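Local coordinates for gamma-butyrobetaine hydroxylase-like N-terminal domain-containing protein (Acidithiobacillus ferrooxidans, PDB 3LUU) that is of unknown function but binds a zinc ion and probably adopts a fold like the N-terminal domain of gamma-butyrobetaine hydroxylase, at residues 33-36 with 37-40; 70-73 with 74-77. All coordinates share one frame; numbering follows the deposited sequence.

In the fold
From the N terminus the chain first builds an antiparallel sheet from strands 9-15, 20-25 and 30-34, and contact 1 marks the point where the last of these turns straight into helix 35-40. A long connection, disordered in part, leads to strand 66-72, and contact 2 then closes the tight turn that sends the chain back along strand 76-81. The two are in series, neither nested nor crossed, with centres about 18 Å apart and on opposite sides of the chain's centre. Helix 92-98 reaches both neighbourhoods: its Leu95 touches Leu33 and Leu38 of contact 1 and Val77 of contact 2. One contact joins strand to helix at the zinc site; the other joins two strands.

Contact 1: 33-36 with 37-40; sequences LTFE and HLRV. With ZN (zinc ion), chain B.
A chi1 of 64° sets Thr34 OG1 between its own backbone N and carbonyl carbon, facing the first turn of the helix, while His37 has CG anti to its backbone N (chi1 -170°), which carries the imidazole out toward the metal. Thr34 OG1 accepts from His37 N at 3.0 Å, a side-chain N-cap. The same oxygen lies 3.1 Å from His37 CB, at the base of the histidine side chain. Next to it, Leu38 N donates to Thr34 O in a bond of 3.0 Å, and the Arg39 N to Phe35 O and Val40 N to Glu36 O bonds continue the helical pattern. With an alanine at position 34 the His37 amide is likely to lose the hydroxyl that caps it, just where the zinc ligand begins. On the apolar side Leu33 and Leu38 cross at about a right angle, CD1 of Leu33 lying 4.1 Å from CD2 of Leu38, and both touch Leu95 and Leu98 of helix 92-98. Leu33 CD2 comes to 4.1 Å from His37 ND1, oblique to the ring. His37 NE2 binds zinc at 2.0 Å; Glu41 and the backbone O of Glu101 bind the same ion. This is a threonine N-cap at a strand-to-helix junction, three residues before a histidine of a zinc site.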
loop_
_atom_site.group_PDB
_atom_site.type_symbol
_atom_site.label_atom_id
_atom_site.label_comp_id
_atom_site.label_asym_id
_atom_site.label_seq_id
_atom_site.Cartn_x
_atom_site.Cartn_y
_atom_site.Cartn_z
ATOM N N LEU A 33 -1.817 5.799 -3.277
ATOM C CA LEU A 33 -2.606 5.240 -2.198
ATOM C C LEU A 33 -2.194 5.917 -0.898
ATOM O O LEU A 33 -1.016 5.883 -0.552
ATOM C CB LEU A 33 -2.378 3.736 -2.118
ATOM C CG LEU A 33 -2.934 2.948 -3.307
ATOM C CD1 LEU A 33 -2.391 1.533 -3.259
ATOM C CD2 LEU A 33 -4.466 3.004 -3.249
ATOM N N THR A 34 -3.141 6.561 -0.199
ATOM C CA THR A 34 -2.774 7.225 1.061
ATOM C C THR A 34 -2.333 6.188 2.109
ATOM O O THR A 34 -2.841 5.045 2.183
ATOM C CB THR A 34 -3.901 8.107 1.661
ATOM O OG1 THR A 34 -5.000 7.285 2.017
ATOM C CG2 THR A 34 -4.343 9.212 0.681
ATOM N N PHE A 35 -1.385 6.598 2.941
ATOM C CA PHE A 35 -0.993 5.775 4.090
ATOM C C PHE A 35 -2.204 5.373 4.932
ATOM O O PHE A 35 -2.295 4.236 5.414
ATOM C CB PHE A 35 0.009 6.558 4.947
ATOM C CG PHE A 35 1.371 6.757 4.293
ATOM C CD1 PHE A 35 1.736 6.091 3.131
ATOM C CD2 PHE A 35 2.326 7.561 4.889
ATOM C CE1 PHE A 35 2.982 6.260 2.560
ATOM C CE2 PHE A 35 3.603 7.714 4.299
ATOM C CZ PHE A 35 3.914 7.041 3.146
ATOM N N GLU A 36 -3.121 6.322 5.128
ATOM C CA GLU A 36 -4.338 6.081 5.891
ATOM C C GLU A 36 -5.151 4.950 5.292
ATOM O O GLU A 36 -5.578 4.064 5.994
ATOM C CB GLU A 36 -5.202 7.321 5.897
ATOM C CG GLU A 36 -6.504 7.151 6.668
ATOM C CD GLU A 36 -7.474 8.321 6.494
ATOM O OE1 GLU A 36 -7.435 9.017 5.447
ATOM O OE2 GLU A 36 -8.273 8.541 7.434
ATOM N N HIS A 37 -5.411 5.044 3.991
ATOM C CA HIS A 37 -6.173 4.034 3.255
ATOM C C HIS A 37 -5.532 2.656 3.374
ATOM O O HIS A 37 -6.205 1.674 3.707
ATOM C CB HIS A 37 -6.309 4.488 1.803
ATOM C CG HIS A 37 -7.259 3.684 0.977
ATOM N ND1 HIS A 37 -7.349 3.837 -0.387
ATOM C CD2 HIS A 37 -8.171 2.747 1.308
ATOM C CE1 HIS A 37 -8.269 3.023 -0.860
ATOM N NE2 HIS A 37 -8.774 2.345 0.146
ATOM N N LEU A 38 -4.222 2.601 3.177
ATOM C CA LEU A 38 -3.484 1.346 3.308
ATOM C C LEU A 38 -3.641 0.742 4.724
ATOM O O LEU A 38 -3.860 -0.466 4.903
ATOM C CB LEU A 38 -1.999 1.571 2.964
ATOM C CG LEU A 38 -1.671 1.876 1.496
ATOM C CD1 LEU A 38 -0.297 2.508 1.408
ATOM C CD2 LEU A 38 -1.748 0.613 0.646
ATOM N N ARG A 39 -3.555 1.596 5.729
ATOM C CA ARG A 39 -3.688 1.134 7.094
ATOM C C ARG A 39 -5.090 0.613 7.389
ATOM O O ARG A 39 -5.244 -0.441 8.011
ATOM C CB ARG A 39 -3.275 2.257 8.061
ATOM C CG ARG A 39 -3.358 1.912 9.544
ATOM C CD ARG A 39 -2.507 0.730 9.909
ATOM N NE ARG A 39 -2.772 0.301 11.268
ATOM C CZ ARG A 39 -3.682 -0.604 11.628
ATOM N NH1 ARG A 39 -4.440 -1.211 10.735
ATOM N NH2 ARG A 39 -3.839 -0.904 12.908
ATOM N N VAL A 40 -6.122 1.338 6.975
ATOM C CA VAL A 40 -7.479 0.902 7.336
ATOM C C VAL A 40 -7.909 -0.304 6.517
ATOM O O VAL A 40 -8.785 -1.030 6.938
ATOM C CB VAL A 40 -8.521 2.044 7.305
ATOM C CG1 VAL A 40 -8.061 3.205 8.218
ATOM C CG2 VAL A 40 -8.734 2.545 5.953
HETATM ZN ZN ZN B . -10.474 1.230 0.029
#

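Contact 2: 70-73 with 74-77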
loop_
_atom_site.group_PDB
_atom_site.type_symbol
_atom_site.label_atom_id
_atom_site.label_comp_id
_atom_site.label_asym_id
_atom_site.label_seq_id
_atom_site.Cartn_x
_atom_site.Cartn_y
_atom_site.Cartn_z
ATOM N N VAL A 70 8.841 -3.325 2.787
ATOM C CA VAL A 70 9.777 -4.437 2.659
ATOM C C VAL A 70 9.204 -5.450 1.649
ATOM O O VAL A 70 8.089 -5.939 1.808
ATOM C CB VAL A 70 10.003 -5.119 4.027
ATOM C CG1 VAL A 70 10.986 -6.285 3.906
ATOM C CG2 VAL A 70 10.522 -4.104 5.048
ATOM N N PRO A 71 9.956 -5.768 0.599
ATOM C CA PRO A 71 9.416 -6.709 -0.369
ATOM C C PRO A 71 9.312 -8.100 0.225
ATOM O O PRO A 71 10.169 -8.506 1.024
ATOM C CB PRO A 71 10.434 -6.712 -1.504
ATOM C CG PRO A 71 11.426 -5.683 -1.209
ATOM C CD PRO A 71 11.263 -5.222 0.203
ATOM N N VAL A 72 8.257 -8.805 -0.156
ATOM C CA VAL A 72 8.005 -10.157 0.311
ATOM C C VAL A 72 7.997 -10.992 -0.961
ATOM O O VAL A 72 7.086 -10.889 -1.795
ATOM C CB VAL A 72 6.693 -10.239 1.114
ATOM C CG1 VAL A 72 6.338 -11.709 1.460
ATOM C CG2 VAL A 72 6.789 -9.364 2.389
ATOM N N GLY A 73 9.076 -11.753 -1.147
ATOM C CA GLY A 73 9.273 -12.506 -2.369
ATOM C C GLY A 73 9.125 -11.567 -3.544
ATOM O O GLY A 73 9.543 -10.415 -3.457
ATOM N N HIS A 74 8.485 -12.051 -4.609
ATOM C CA HIS A 74 8.174 -11.229 -5.770
ATOM C C HIS A 74 6.714 -10.813 -5.837
ATOM O O HIS A 74 6.330 -10.108 -6.743
ATOM C CB HIS A 74 8.519 -12.012 -7.044
ATOM C CG HIS A 74 9.990 -12.204 -7.242
ATOM N ND1 HIS A 74 10.879 -11.148 -7.267
ATOM C CD2 HIS A 74 10.729 -13.324 -7.433
ATOM C CE1 HIS A 74 12.103 -11.611 -7.453
ATOM N NE2 HIS A 74 12.038 -12.927 -7.564
ATOM N N TYR A 75 5.893 -11.227 -4.887
ATOM C CA TYR A 75 4.448 -11.114 -5.044
ATOM C C TYR A 75 3.826 -10.081 -4.122
ATOM O O TYR A 75 2.669 -9.690 -4.320
ATOM C CB TYR A 75 3.784 -12.484 -4.815
ATOM C CG TYR A 75 3.734 -12.943 -3.340
ATOM C CD1 TYR A 75 4.831 -13.565 -2.728
ATOM C CD2 TYR A 75 2.575 -12.769 -2.567
ATOM C CE1 TYR A 75 4.770 -13.990 -1.366
ATOM C CE2 TYR A 75 2.512 -13.180 -1.204
ATOM C CZ TYR A 75 3.609 -13.789 -0.608
ATOM O OH TYR A 75 3.530 -14.191 0.725
ATOM N N ALA A 76 4.560 -9.618 -3.112
ATOM C CA ALA A 76 3.954 -8.721 -2.142
ATOM C C ALA A 76 4.965 -7.762 -1.500
ATOM O O ALA A 76 6.166 -7.809 -1.782
ATOM C CB ALA A 76 3.234 -9.552 -1.092
ATOM N N VAL A 77 4.440 -6.828 -0.712
ATOM C CA VAL A 77 5.238 -6.001 0.183
ATOM C C VAL A 77 4.613 -6.051 1.594
ATOM O O VAL A 77 3.392 -6.159 1.762
ATOM C CB VAL A 77 5.377 -4.476 -0.227
ATOM C CG1 VAL A 77 6.439 -4.284 -1.304
ATOM C CG2 VAL A 77 3.999 -3.816 -0.570
HETATM O O HOH W 1 7.885 -8.176 -3.898
#
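Val72 and Tyr75 cross obliquely near the turn, the valine methyl CG1 lying 3.8 Å from the phenol OH and 4.0 Å from CE1 of Tyr75. With chi1 at 74°, Tyr75 swings its ring back toward the valine, and Ala76 CB sits over one ring face, offset toward the rim. Val72 and Ala76 themselves form an antiparallel hydrogen-bonded pair with side chains on one face of the sheet, their CB atoms 4.2 Å apart; both also touch Ile89 of strand 89-91. Pro71 and Val77 form the adjoining non-hydrogen-bonded pair, their side chains on the other face, and Val77 CA makes a CA-H...O contact to Val70 O. Val72 N donates to Ala76 O at 2.8 Å. In return Val72 O receives Ala76 N at 3.1 Å and a weak bond from Tyr75 N. Tyr75 and Ala76 thus both face Val72, a classic beta bulge. Gly73 turns the chain with a positive phi of 52°; a side chain there would clash with His74 N. A water donates to Gly73 O and Ala76 O, bridging the turn. With apolar packing added on one face only by Val72, Tyr75 and Ala76, the hairpin's shape probably rests mainly on its main chain.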